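Local coordinates for phosphatidylserine synthase (Haemophilus influenzae, PDB 3HSI), which belongs to the phospholipase D superfamily of enzymes, with two alpha/beta halves that each carry an HxKxxxxD sequence motif, at residues 21-26 and 241-246; 172-177 and 409-414; 184-189 and 230-235; 258-263 and 378-383; 371-376 and 396-401. All blocks are in the same frame, centred on the assembly; numbering follows the deposited sequence.

Contact 1: residues 21-26 and 241-246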
# COMPACT_ATOMS: atom_id res chain seq x y z
N PHE C 21 4.72 20.05 26.10
CA PHE C 21 5.75 19.28 26.75
C PHE C 21 5.43 19.22 28.22
O PHE C 21 4.98 20.19 28.78
CB PHE C 21 7.11 19.94 26.61
CG PHE C 21 7.83 19.57 25.37
CD1 PHE C 21 8.52 18.35 25.29
CD2 PHE C 21 7.84 20.45 24.27
CE1 PHE C 21 9.18 17.98 24.10
CE2 PHE C 21 8.51 20.10 23.08
CZ PHE C 21 9.19 18.86 22.99
N LEU C 22 5.68 18.06 28.81
CA LEU C 22 5.46 17.83 30.22
C LEU C 22 6.81 17.73 30.92
O LEU C 22 7.72 17.00 30.48
CB LEU C 22 4.66 16.54 30.34
CG LEU C 22 4.59 15.74 31.64
CD1 LEU C 22 3.88 16.50 32.77
CD2 LEU C 22 3.85 14.42 31.33
N ALA C 23 6.95 18.47 32.01
CA ALA C 23 8.20 18.57 32.76
C ALA C 23 8.61 17.24 33.37
O ALA C 23 7.79 16.49 33.88
CB ALA C 23 8.10 19.65 33.83
N LEU C 24 9.89 16.93 33.29
CA LEU C 24 10.39 15.62 33.68
C LEU C 24 11.67 15.78 34.48
O LEU C 24 12.63 16.34 33.97
CB LEU C 24 10.73 14.89 32.39
CG LEU C 24 10.35 13.47 32.02
CD1 LEU C 24 11.02 13.24 30.69
CD2 LEU C 24 10.87 12.50 33.03
N GLN C 25 11.73 15.32 35.73
CA GLN C 25 13.02 15.38 36.43
C GLN C 25 14.00 14.35 35.87
O GLN C 25 13.58 13.30 35.37
CB GLN C 25 12.84 15.30 37.93
CG GLN C 25 11.76 16.25 38.38
CD GLN C 25 12.10 16.92 39.65
OE1 GLN C 25 12.39 16.25 40.65
NE2 GLN C 25 12.09 18.26 39.65
N ALA C 26 15.28 14.68 35.90
CA ALA C 26 16.32 13.81 35.34
C ALA C 26 16.39 12.47 36.08
O ALA C 26 16.65 11.41 35.48
CB ALA C 26 17.70 14.52 35.38
N PRO C 241 9.29 24.82 27.28
CA PRO C 241 9.66 24.91 28.69
C PRO C 241 11.16 25.14 28.80
O PRO C 241 11.90 24.99 27.83
CB PRO C 241 9.30 23.54 29.22
CG PRO C 241 9.52 22.63 28.06
CD PRO C 241 9.09 23.43 26.84
N ASN C 242 11.60 25.54 29.98
CA ASN C 242 13.00 25.81 30.19
C ASN C 242 13.63 24.68 31.01
O ASN C 242 14.60 24.88 31.74
CB ASN C 242 13.17 27.18 30.88
CG ASN C 242 14.64 27.59 31.00
OD1 ASN C 242 15.47 27.14 30.18
ND2 ASN C 242 14.98 28.41 32.01
N VAL C 243 13.04 23.50 30.91
CA VAL C 243 13.41 22.39 31.79
C VAL C 243 13.24 21.13 30.97
O VAL C 243 12.45 21.12 30.01
CB VAL C 243 12.53 22.38 33.11
CG1 VAL C 243 11.11 21.88 32.84
CG2 VAL C 243 13.18 21.52 34.18
N LEU C 244 14.00 20.10 31.33
CA LEU C 244 13.89 18.78 30.72
C LEU C 244 12.41 18.33 30.66
O LEU C 244 11.69 18.43 31.67
CB LEU C 244 14.69 17.79 31.57
CG LEU C 244 14.60 16.30 31.19
CD1 LEU C 244 15.12 16.04 29.75
CD2 LEU C 244 15.37 15.50 32.21
N SER C 245 11.99 17.81 29.51
CA SER C 245 10.56 17.62 29.20
C SER C 245 10.27 16.51 28.17
O SER C 245 11.13 16.16 27.38
CB SER C 245 9.99 18.93 28.60
OG SER C 245 9.71 19.79 29.64
N VAL C 246 9.04 16.03 28.15
CA VAL C 246 8.67 14.91 27.31
C VAL C 246 7.35 15.21 26.59
O VAL C 246 6.44 15.79 27.17
CB VAL C 246 8.64 13.54 28.11
CG1 VAL C 246 7.49 13.51 29.15
CG2 VAL C 246 8.53 12.37 27.15

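Contact 2: residues 172-177 and 409-414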
# COMPACT_ATOMS: atom_id res chain seq x y z
N TYR C 172 19.37 -6.75 20.27
CA TYR C 172 19.70 -5.49 20.96
C TYR C 172 18.65 -4.43 20.68
O TYR C 172 18.28 -4.20 19.52
CB TYR C 172 21.08 -5.01 20.52
CG TYR C 172 21.81 -4.00 21.41
CD1 TYR C 172 21.63 -3.98 22.80
CD2 TYR C 172 22.73 -3.11 20.84
CE1 TYR C 172 22.34 -3.07 23.61
CE2 TYR C 172 23.44 -2.20 21.63
CZ TYR C 172 23.25 -2.19 23.01
OH TYR C 172 23.96 -1.31 23.77
N ASP C 173 18.13 -3.83 21.74
CA ASP C 173 17.24 -2.70 21.57
C ASP C 173 17.64 -1.61 22.58
O ASP C 173 18.70 -1.72 23.27
CB ASP C 173 15.76 -3.16 21.75
CG ASP C 173 14.77 -2.39 20.86
OD1 ASP C 173 14.62 -1.18 21.06
OD2 ASP C 173 14.14 -2.98 19.95
N ARG C 174 16.82 -0.55 22.67
CA ARG C 174 17.00 0.47 23.70
C ARG C 174 15.86 0.42 24.67
O ARG C 174 14.77 0.02 24.31
CB ARG C 174 17.05 1.85 23.07
CG ARG C 174 18.33 2.14 22.38
CD ARG C 174 18.21 3.46 21.66
NE ARG C 174 18.24 4.60 22.57
CZ ARG C 174 17.67 5.78 22.32
NH1 ARG C 174 17.00 5.97 21.19
NH2 ARG C 174 17.80 6.77 23.17
N TYR C 175 16.10 0.82 25.92
CA TYR C 175 15.09 0.66 26.97
C TYR C 175 15.14 1.87 27.88
O TYR C 175 16.19 2.19 28.43
CB TYR C 175 15.35 -0.63 27.80
CG TYR C 175 15.96 -1.74 26.98
CD1 TYR C 175 15.17 -2.66 26.30
CD2 TYR C 175 17.34 -1.83 26.82
CE1 TYR C 175 15.74 -3.67 25.54
CE2 TYR C 175 17.92 -2.83 26.05
CZ TYR C 175 17.12 -3.73 25.40
OH TYR C 175 17.72 -4.69 24.62
N GLN C 176 14.00 2.53 28.03
CA GLN C 176 13.93 3.67 28.93
C GLN C 176 12.83 3.49 29.95
O GLN C 176 11.68 3.20 29.62
CB GLN C 176 13.73 4.97 28.18
CG GLN C 176 14.90 5.34 27.34
CD GLN C 176 14.87 4.63 26.01
OE1 GLN C 176 13.80 4.26 25.52
NE2 GLN C 176 16.04 4.41 25.42
N LYS C 177 13.20 3.69 31.21
CA LYS C 177 12.26 3.65 32.31
C LYS C 177 11.97 5.08 32.79
O LYS C 177 12.89 5.82 33.15
CB LYS C 177 12.81 2.77 33.45
CG LYS C 177 11.71 2.19 34.30
CD LYS C 177 12.01 2.23 35.76
CE LYS C 177 13.23 1.50 36.11
NZ LYS C 177 13.21 1.28 37.58
N GLU C 409 24.93 10.24 26.73
CA GLU C 409 26.23 9.84 26.21
C GLU C 409 26.64 8.47 26.71
O GLU C 409 27.27 7.71 26.00
CB GLU C 409 27.31 10.87 26.57
CG GLU C 409 28.52 10.73 25.65
CD GLU C 409 29.78 11.30 26.25
OE1 GLU C 409 30.04 11.08 27.46
OE2 GLU C 409 30.50 11.98 25.49
N LYS C 410 26.30 8.16 27.95
CA LYS C 410 26.55 6.84 28.50
C LYS C 410 25.82 5.75 27.70
O LYS C 410 26.43 4.72 27.35
CB LYS C 410 26.11 6.81 29.96
CG LYS C 410 26.08 5.42 30.56
CD LYS C 410 25.66 5.52 32.02
CE LYS C 410 26.41 4.54 32.87
NZ LYS C 410 25.95 3.16 32.59
N GLU C 411 24.54 5.96 27.40
CA GLU C 411 23.80 5.02 26.57
C GLU C 411 24.43 4.96 25.18
O GLU C 411 24.60 3.88 24.61
CB GLU C 411 22.27 5.36 26.47
CG GLU C 411 21.46 4.28 25.69
CD GLU C 411 20.09 4.75 25.11
OE1 GLU C 411 19.98 5.89 24.62
OE2 GLU C 411 19.12 3.97 25.13
N GLN C 412 24.82 6.11 24.63
CA GLN C 412 25.36 6.09 23.25
C GLN C 412 26.72 5.36 23.19
O GLN C 412 27.02 4.68 22.22
CB GLN C 412 25.49 7.50 22.69
CG GLN C 412 24.21 8.09 22.09
CD GLN C 412 24.40 9.58 21.71
OE1 GLN C 412 25.41 10.17 22.04
NE2 GLN C 412 23.43 10.18 21.06
N ASN C 413 27.55 5.51 24.24
CA ASN C 413 28.84 4.82 24.31
C ASN C 413 28.69 3.32 24.50
O ASN C 413 29.51 2.57 23.99
CB ASN C 413 29.74 5.41 25.40
CG ASN C 413 30.41 6.72 24.96
OD1 ASN C 413 30.57 6.96 23.76
ND2 ASN C 413 30.75 7.57 25.92
N GLN C 414 27.68 2.90 25.26
CA GLN C 414 27.35 1.48 25.35
C GLN C 414 26.96 0.96 23.97
O GLN C 414 27.45 -0.08 23.52
CB GLN C 414 26.23 1.22 26.35
CG GLN C 414 26.00 -0.27 26.58
CD GLN C 414 27.31 -1.04 26.90
OE1 GLN C 414 27.93 -0.83 27.93
NE2 GLN C 414 27.71 -1.92 25.99
O HOH W 1 26.61 -2.81 23.93
O HOH W 2 18.99 1.47 26.40

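Contact 3: residues 184-189 and 230-235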
# COMPACT_ATOMS: atom_id res chain seq x y z
N ALA C 184 2.30 8.33 32.49
CA ALA C 184 1.67 7.02 32.56
C ALA C 184 0.17 7.16 32.28
O ALA C 184 -0.37 6.45 31.43
CB ALA C 184 1.93 6.32 33.91
N ASP C 185 -0.49 8.09 32.96
CA ASP C 185 -1.94 8.30 32.75
C ASP C 185 -2.22 8.64 31.28
O ASP C 185 -3.18 8.18 30.72
CB ASP C 185 -2.46 9.41 33.64
CG ASP C 185 -2.54 9.00 35.10
OD1 ASP C 185 -2.39 7.79 35.44
OD2 ASP C 185 -2.74 9.91 35.93
N SER C 186 -1.36 9.41 30.64
CA SER C 186 -1.59 9.81 29.25
C SER C 186 -1.52 8.62 28.30
O SER C 186 -2.28 8.54 27.34
CB SER C 186 -0.53 10.84 28.82
OG SER C 186 -0.69 11.16 27.45
N MSE C 187 -0.60 7.70 28.58
CA MSE C 187 -0.41 6.55 27.73
C MSE C 187 -1.58 5.52 27.84
O MSE C 187 -2.13 5.04 26.82
CB MSE C 187 0.98 5.96 27.98
CG MSE C 187 2.04 6.96 27.50
SE MSE C 187 3.81 6.19 27.42
CE MSE C 187 3.72 5.61 25.54
N VAL C 188 -1.98 5.26 29.07
CA VAL C 188 -3.13 4.42 29.35
C VAL C 188 -4.43 5.02 28.78
O VAL C 188 -5.28 4.30 28.29
CB VAL C 188 -3.28 4.23 30.88
CG1 VAL C 188 -4.65 3.61 31.24
CG2 VAL C 188 -2.08 3.44 31.43
N ASN C 189 -4.59 6.34 28.88
CA ASN C 189 -5.75 7.01 28.29
C ASN C 189 -5.82 6.81 26.76
O ASN C 189 -6.89 6.53 26.21
CB ASN C 189 -5.79 8.48 28.66
CG ASN C 189 -6.27 8.69 30.08
OD1 ASN C 189 -6.89 7.83 30.69
ND2 ASN C 189 -6.01 9.87 30.61
N GLY C 230 -6.39 9.61 16.50
CA GLY C 230 -5.57 9.21 17.63
C GLY C 230 -4.54 10.26 17.98
O GLY C 230 -3.81 10.74 17.11
N GLU C 231 -4.50 10.63 19.26
CA GLU C 231 -3.50 11.55 19.78
C GLU C 231 -3.41 11.36 21.28
O GLU C 231 -4.35 10.88 21.89
CB GLU C 231 -3.85 13.01 19.44
CG GLU C 231 -5.19 13.47 20.01
CD GLU C 231 -5.51 14.94 19.66
OE1 GLU C 231 -4.65 15.64 19.06
OE2 GLU C 231 -6.64 15.40 20.00
N TYR C 232 -2.27 11.68 21.87
CA TYR C 232 -2.12 11.62 23.33
C TYR C 232 -2.55 12.97 23.88
O TYR C 232 -2.46 13.96 23.17
CB TYR C 232 -0.67 11.34 23.71
CG TYR C 232 -0.18 9.95 23.37
CD1 TYR C 232 -0.30 8.92 24.29
CD2 TYR C 232 0.39 9.66 22.13
CE1 TYR C 232 0.14 7.65 24.01
CE2 TYR C 232 0.85 8.37 21.84
CZ TYR C 232 0.72 7.38 22.80
OH TYR C 232 1.11 6.09 22.59
N SER C 233 -3.04 13.02 25.12
CA SER C 233 -3.38 14.29 25.77
C SER C 233 -2.52 14.51 27.01
O SER C 233 -2.19 13.58 27.72
CB SER C 233 -4.85 14.33 26.21
OG SER C 233 -5.71 14.42 25.11
N LEU C 234 -2.17 15.76 27.25
CA LEU C 234 -1.41 16.12 28.42
C LEU C 234 -2.23 17.09 29.26
O LEU C 234 -2.99 17.90 28.71
CB LEU C 234 -0.08 16.74 28.00
CG LEU C 234 0.89 15.79 27.29
CD1 LEU C 234 2.13 16.55 26.82
CD2 LEU C 234 1.27 14.60 28.20
N LYS C 235 -2.09 17.01 30.57
CA LYS C 235 -2.78 17.97 31.42
C LYS C 235 -1.96 19.23 31.74
O LYS C 235 -2.49 20.33 31.65
CB LYS C 235 -3.32 17.32 32.69
CG LYS C 235 -4.67 16.69 32.47
CD LYS C 235 -5.12 15.86 33.66
CE LYS C 235 -6.38 15.10 33.27
NZ LYS C 235 -6.36 13.66 33.67
O HOH W 3 -3.58 10.54 26.19
O HOH W 4 0.35 4.48 24.56

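Contact 4: residues 258-263 and 378-383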
# COMPACT_ATOMS: atom_id res chain seq x y z
N GLU C 258 1.48 13.05 12.82
CA GLU C 258 2.27 13.92 13.68
C GLU C 258 3.69 13.41 13.96
O GLU C 258 4.65 14.17 13.88
CB GLU C 258 1.56 14.21 15.02
CG GLU C 258 2.38 15.23 15.83
CD GLU C 258 1.62 15.88 16.96
OE1 GLU C 258 1.10 15.14 17.84
OE2 GLU C 258 1.59 17.14 17.00
N LEU C 259 3.82 12.13 14.30
CA LEU C 259 5.11 11.53 14.55
C LEU C 259 6.06 11.73 13.38
O LEU C 259 7.16 12.21 13.56
CB LEU C 259 4.97 10.04 14.88
CG LEU C 259 6.30 9.34 15.21
CD1 LEU C 259 7.07 9.96 16.40
CD2 LEU C 259 6.07 7.84 15.42
N ASN C 260 5.61 11.37 12.18
CA ASN C 260 6.45 11.59 11.01
C ASN C 260 6.76 13.03 10.69
O ASN C 260 7.87 13.33 10.30
CB ASN C 260 5.90 10.82 9.82
CG ASN C 260 5.92 9.33 10.09
OD1 ASN C 260 6.62 8.87 10.99
ND2 ASN C 260 5.15 8.58 9.36
N GLN C 261 5.79 13.92 10.87
CA GLN C 261 6.03 15.36 10.74
C GLN C 261 7.11 15.81 11.73
O GLN C 261 8.00 16.55 11.35
CB GLN C 261 4.73 16.16 10.94
CG GLN C 261 3.95 16.39 9.66
CD GLN C 261 2.43 16.62 9.89
OE1 GLN C 261 2.01 17.02 10.99
NE2 GLN C 261 1.62 16.34 8.87
N VAL C 262 7.03 15.35 12.98
CA VAL C 262 8.06 15.66 13.96
C VAL C 262 9.46 15.14 13.59
O VAL C 262 10.45 15.86 13.64
CB VAL C 262 7.65 15.22 15.40
CG1 VAL C 262 8.86 15.23 16.34
CG2 VAL C 262 6.56 16.16 15.94
N ILE C 263 9.55 13.89 13.18
CA ILE C 263 10.84 13.37 12.70
C ILE C 263 11.43 14.20 11.52
O ILE C 263 12.61 14.62 11.54
CB ILE C 263 10.72 11.85 12.38
CG1 ILE C 263 10.31 11.11 13.66
CG2 ILE C 263 12.03 11.32 11.75
CD1 ILE C 263 9.71 9.67 13.46
N THR C 378 11.55 5.97 20.06
CA THR C 378 10.52 5.59 19.16
C THR C 378 10.65 4.14 18.80
O THR C 378 11.75 3.57 18.83
CB THR C 378 10.51 6.51 17.93
OG1 THR C 378 9.32 6.29 17.19
CG2 THR C 378 11.75 6.31 17.01
N GLY C 379 9.52 3.52 18.48
CA GLY C 379 9.55 2.21 17.87
C GLY C 379 9.63 2.32 16.36
O GLY C 379 9.65 1.30 15.68
N ASN C 380 9.73 3.54 15.84
CA ASN C 380 9.73 3.78 14.38
C ASN C 380 11.06 3.32 13.73
O ASN C 380 12.14 3.77 14.10
CB ASN C 380 9.40 5.27 14.12
CG ASN C 380 9.19 5.58 12.64
OD1 ASN C 380 9.94 5.16 11.77
ND2 ASN C 380 8.16 6.36 12.37
N ASN C 381 10.96 2.39 12.78
CA ASN C 381 12.13 1.83 12.09
C ASN C 381 12.69 2.79 11.06
O ASN C 381 13.67 2.47 10.38
CB ASN C 381 11.78 0.52 11.37
CG ASN C 381 11.54 -0.63 12.32
OD1 ASN C 381 12.24 -0.77 13.32
ND2 ASN C 381 10.57 -1.47 12.02
N LEU C 382 12.10 3.98 10.91
CA LEU C 382 12.64 4.92 9.92
C LEU C 382 12.72 4.31 8.53
O LEU C 382 13.75 4.42 7.82
CB LEU C 382 14.00 5.45 10.38
CG LEU C 382 13.91 6.23 11.70
CD1 LEU C 382 15.31 6.51 12.30
CD2 LEU C 382 13.14 7.52 11.47
N ASN C 383 11.63 3.65 8.13
CA ASN C 383 11.52 3.04 6.79
C ASN C 383 10.21 3.43 6.10
O ASN C 383 9.31 3.93 6.75
CB ASN C 383 11.70 1.51 6.90
CG ASN C 383 10.63 0.83 7.74
OD1 ASN C 383 9.71 1.45 8.31
ND2 ASN C 383 10.74 -0.48 7.82

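Contact 5: residues 371-376 and 396-401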
# COMPACT_ATOMS: atom_id res chain seq x y z
N ASP C 371 21.48 17.31 17.92
CA ASP C 371 22.43 18.13 18.71
C ASP C 371 22.40 17.61 20.17
O ASP C 371 22.44 16.39 20.38
CB ASP C 371 22.07 19.62 18.60
CG ASP C 371 21.95 20.10 17.13
OD1 ASP C 371 22.65 19.58 16.25
OD2 ASP C 371 21.13 20.99 16.84
N ASP C 372 22.28 18.49 21.16
CA ASP C 372 22.16 18.08 22.57
C ASP C 372 20.79 18.46 23.14
O ASP C 372 20.61 18.59 24.36
CB ASP C 372 23.29 18.71 23.41
CG ASP C 372 23.48 20.20 23.10
OD1 ASP C 372 22.73 20.75 22.22
OD2 ASP C 372 24.39 20.83 23.71
N ARG C 373 19.82 18.59 22.24
CA ARG C 373 18.57 19.30 22.50
C ARG C 373 17.33 18.39 22.44
O ARG C 373 16.42 18.50 23.28
CB ARG C 373 18.50 20.42 21.46
CG ARG C 373 17.38 21.44 21.56
CD ARG C 373 17.69 22.70 20.66
NE ARG C 373 17.37 22.48 19.23
CZ ARG C 373 18.24 22.02 18.30
NH1 ARG C 373 19.49 21.73 18.64
NH2 ARG C 373 17.87 21.86 17.04
N TYR C 374 17.29 17.47 21.47
CA TYR C 374 16.20 16.48 21.35
C TYR C 374 16.70 15.06 21.28
O TYR C 374 17.72 14.77 20.63
CB TYR C 374 15.43 16.71 20.07
CG TYR C 374 14.78 18.07 19.96
CD1 TYR C 374 13.56 18.33 20.58
CD2 TYR C 374 15.38 19.07 19.22
CE1 TYR C 374 12.94 19.54 20.48
CE2 TYR C 374 14.78 20.32 19.11
CZ TYR C 374 13.55 20.54 19.74
OH TYR C 374 12.94 21.75 19.63
N ILE C 375 15.92 14.17 21.90
CA ILE C 375 16.17 12.73 21.98
C ILE C 375 14.80 12.08 21.76
O ILE C 375 13.91 12.15 22.61
CB ILE C 375 16.71 12.30 23.42
CG1 ILE C 375 18.00 13.03 23.76
CG2 ILE C 375 17.00 10.80 23.51
CD1 ILE C 375 17.84 14.11 24.82
N LEU C 376 14.63 11.45 20.61
CA LEU C 376 13.40 10.76 20.28
C LEU C 376 13.50 9.27 20.57
O LEU C 376 14.34 8.56 19.97
CB LEU C 376 13.08 10.94 18.79
CG LEU C 376 11.81 10.24 18.31
CD1 LEU C 376 10.61 10.78 19.08
CD2 LEU C 376 11.60 10.41 16.78
N LEU C 396 9.13 12.20 22.57
CA LEU C 396 10.11 13.22 22.27
C LEU C 396 10.56 13.88 23.55
O LEU C 396 9.79 14.60 24.20
CB LEU C 396 9.61 14.27 21.26
CG LEU C 396 10.65 15.35 20.89
CD1 LEU C 396 11.88 14.74 20.17
CD2 LEU C 396 10.05 16.48 20.03
N ILE C 397 11.82 13.65 23.90
CA ILE C 397 12.43 14.34 25.02
C ILE C 397 13.11 15.65 24.56
O ILE C 397 13.91 15.66 23.63
CB ILE C 397 13.45 13.44 25.74
CG1 ILE C 397 12.74 12.20 26.31
CG2 ILE C 397 14.14 14.21 26.82
CD1 ILE C 397 13.66 11.11 26.76
N TYR C 398 12.74 16.74 25.21
CA TYR C 398 13.36 18.04 25.02
C TYR C 398 14.22 18.36 26.24
O TYR C 398 13.72 18.41 27.38
CB TYR C 398 12.26 19.08 24.86
CG TYR C 398 12.74 20.50 24.60
CD1 TYR C 398 13.75 20.76 23.66
CD2 TYR C 398 12.14 21.58 25.24
CE1 TYR C 398 14.18 22.07 23.40
CE2 TYR C 398 12.55 22.90 25.00
CZ TYR C 398 13.58 23.12 24.09
OH TYR C 398 13.97 24.40 23.84
N ASP C 399 15.50 18.61 25.99
CA ASP C 399 16.50 18.81 27.03
C ASP C 399 17.28 20.10 26.79
O ASP C 399 18.47 20.05 26.50
CB ASP C 399 17.45 17.60 27.06
CG ASP C 399 18.40 17.64 28.24
OD1 ASP C 399 18.09 18.35 29.25
OD2 ASP C 399 19.46 16.95 28.15
N PRO C 400 16.60 21.27 26.92
CA PRO C 400 17.21 22.58 26.58
C PRO C 400 18.44 22.96 27.42
O PRO C 400 19.31 23.65 26.91
CB PRO C 400 16.08 23.59 26.83
CG PRO C 400 15.08 22.88 27.71
CD PRO C 400 15.20 21.41 27.36
N GLN C 401 18.52 22.51 28.67
CA GLN C 401 19.65 22.87 29.52
C GLN C 401 20.60 21.69 29.72
O GLN C 401 21.37 21.68 30.68
CB GLN C 401 19.16 23.39 30.88
CG GLN C 401 18.27 24.62 30.76
CD GLN C 401 18.10 25.35 32.06
OE1 GLN C 401 19.00 25.38 32.91
NE2 GLN C 401 16.95 25.98 32.23
O HOH W 5 20.98 16.56 26.20

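Contact 1: residues 21-26 and 241-246
A short antiparallel ladder adds strand 22-23 to the edge of the mixed sheet that contains strands 245-252 and 391-398, along the start of strand 245-252. L22 and V246 form the hydrogen-bonded pair: L22 N gives a nearly straight bond to V246 O (2.9 Å, 170° at the hydrogen), and V246 N returns one to L22 O (2.8 Å). A23 and S245 follow as the non-hydrogen-bonded pair. L24 N gives a further bond to L244 O (2.8 Å), from above the carbonyl plane, where both chains have already left the strand.

Apolar groups flank the ladder. L24 lays its CD1 branch obliquely across V246, 3.5 Å from V246 CB. L244, with CG anti to its backbone N (chi1 174°), brings CD2 to 3.7 Å from A26 CA. At the other end F21 holds CG beside its own backbone N; its CB touches S245 CB (3.6 Å) and P241 CG (3.9 Å), the F21 and P241 side chains crossing at about a right angle. A23 CB meets V243 CG1.

The F21 ring goes on to meet the ring of Y398 at about 40° and to touch L396, both on strand 391-398, the next strand of the sheet. L24 and L244 share I29 of strand 29-31, A23 O is bonded to H180 NE2, and L244 N donates to Q403 OE1.

Contact 2: residues 172-177 and 409-414
A buried salt bridge joins the two halves of this phospholipase D-type fold, tying strand 171-179 of one mixed sheet to helix 405-415, which follows strand 391-398 of the other. In the ionic part, R174 grips the E411 carboxylate side-on with two nitrogens. Its chain bends at chi3 (74°), while E411 runs out extended from the helix, and the two cross at about a right angle. R174 NH2 meets the syn lone pair of E411 OE1 at 2.8 Å; R174 NE reaches E411 OE2, also at 2.8 Å, from above the carboxylate plane.

Further hydrogen bonds load OE2: a weak one from Q176 NE2 (3.1 Å) and one from a water that accepts from Y175 N. Such crowding of donors probably keeps the carboxylate ionised. On the strand, R174 N donates to D173 OD1, while D173 OD2 is bonded to ND1 of H364, the histidine of the second HxKxxxxD motif. F31 and W369 pack against the salt-bridged side chains.

Apart from the charges, Y172 OH lies 3.6 Å from Q414 CG, its ring and the Q414 amide 82° apart. A single water ties Y172 OH to the helix, donating to Q414 O at 2.9 Å.

Contact 3: residues 184-189 and 230-235
G230 is where the chain leaves helix 216-229, and the irregular run that follows lies along one side of helix 181-195. Y232 makes the first touch. With CG beside its backbone N (chi1 -70°) it turns a ring edge to the helix: CD1 lies 3.7 Å from S186 O and CE1 3.9 Å from M187 CA. The selenomethionine M187 adds CG, 4.0 Å from Y232 CE1. Y232 OH bonds N393 ND2 and also a water, which gives a weak bond to M187 O.

S233 brings its backbone rather than its side chain. S233 N donates to a water that in turn donates to S186 O at 2.6 Å, and S233 O accepts from S186 OG at 2.9 Å, the hydroxyl standing 36° above the carbonyl plane. The S186 torsion (chi1 176°, OG anti to the backbone N) aims that hydroxyl at the loop. L234 then sets CD2 4.0 Å from S186 OG.

The contact bridges the two halves of the phospholipase D-type fold: helix 181-195, packed on strands 52-56 and 146-148 of one sheet, meets the loop leading into strand 245-252 of the other. F190 stacks on the Y232 ring, and P248 of strand 245-252 receives S186, Y232 and L234.

Contact 4: residues 258-263 and 378-383
The loop that follows strand 374-378 lies beside the second HxKxxxxD motif: G379 O and N381 OD1 both accept from NZ of K366, the lysine of that motif. Two side-chain turns in succession shape this loop. T378 OG1 accepts from N380 N at 3.1 Å, an ST turn, and OG1 is also bonded to N393 O. N380 OD1 then accepts from L382 N at 2.6 Å in the plane of its carbonyl, an Asx turn, with L382 in the left-handed region.

The Asx turn fixes the rotation of the N380 amide. With CG anti to the backbone N (chi1 -172°) and OD1 held by L382 N, ND2 is directed at the first turns of helix 258-268. There it lies 3.8 Å from I263 CD1 and 4.0 Å from L259 CD2; I263 CD1 and L259 CD2 thus set hydrocarbon beside the N380 amide nitrogen. N260 OD1 is 3.3 Å from N380 ND2, the two amide planes 74° apart. L259 and N380 run antiparallel alongside each other, and the same L259 CD2 comes 4.0 Å from T378 OG1. One turn along the helix, I263 CG2 meets L382 CD2 obliquely at 4.0 Å.

L287 of helix 285-296 covers both I263 and L382, L259 also rests on L249 of strand 245-252 and E392 of strand 391-398, and N380 and N260 share W387.

Contact 5: residues 371-376 and 396-401
Different first torsions bring two tyrosine rings next to each other: Y374 has CG beside its backbone N (chi1 -60°), Y398 has CG anti to it (chi1 -178°). The two side chains leave the sheet together, on the face that L376 and L396 share. Their ring planes are 26° apart and displaced, with centroids 5.2 Å from each other, and little of one ring lies over the other; the touch is Y374 CE1 to Y398 CD1 at 3.5 Å. The Y398 ring also carries P400 CD over the centre of one face, 3.6 Å above it, and R373 CG against CE1. L396 CD1 meets Y374 CD1 at 4.0 Å.

Below the side chains runs an antiparallel ladder. I375 and I397 are the hydrogen-bonded pair, N to O in both directions, with I375 CB 4.2 Å from I397 CB on the other face. D399 N prolongs it with a nearly straight bond to R373 O (2.9 Å). R373 and Y374 together face V370, a classic beta bulge in the tight connection from strand 367-370. R373 NH1 folds back to the anti lone pair of D371 OD2 at 2.5 Å. A water donates both to D372 O and to D399 OD2, and D399 OD2 also accepts from L404 N.

D371, the aspartate of the second HxKxxxxD motif, takes backbone N-H groups of Q271 and K272, just before strand 273-277, and of K273, its first residue. Helix 258-268 covers the tyrosine-leucine face, with L266 on Y374 and L396, V262 on L396 and I263 on L376.

Contacts 1 and 5 are neighbours in one sheet: S245 O lies 2.8 Å from Y398 N, and their centres are 10 Å apart. Contact 4 supplies the helix over that sheet, with I263 CG1 only 3.4 Å from L376 CD2 of contact 5. Contact 2 approaches the same strand less closely, R174 NH1 to L376 O at 3.9 Å, while contact 3 meets contact 1 through L22 CD2 and L234 CD2 at 4.1 Å. D173 of contact 2 is hydrogen-bonded to H364, and G379 and N381 of contact 4 to K366. In phospholipase D enzymes the two HxKxxxxD motifs form the active site, so contacts 2 and 4, centres about 19 Å apart, probably lie beside it.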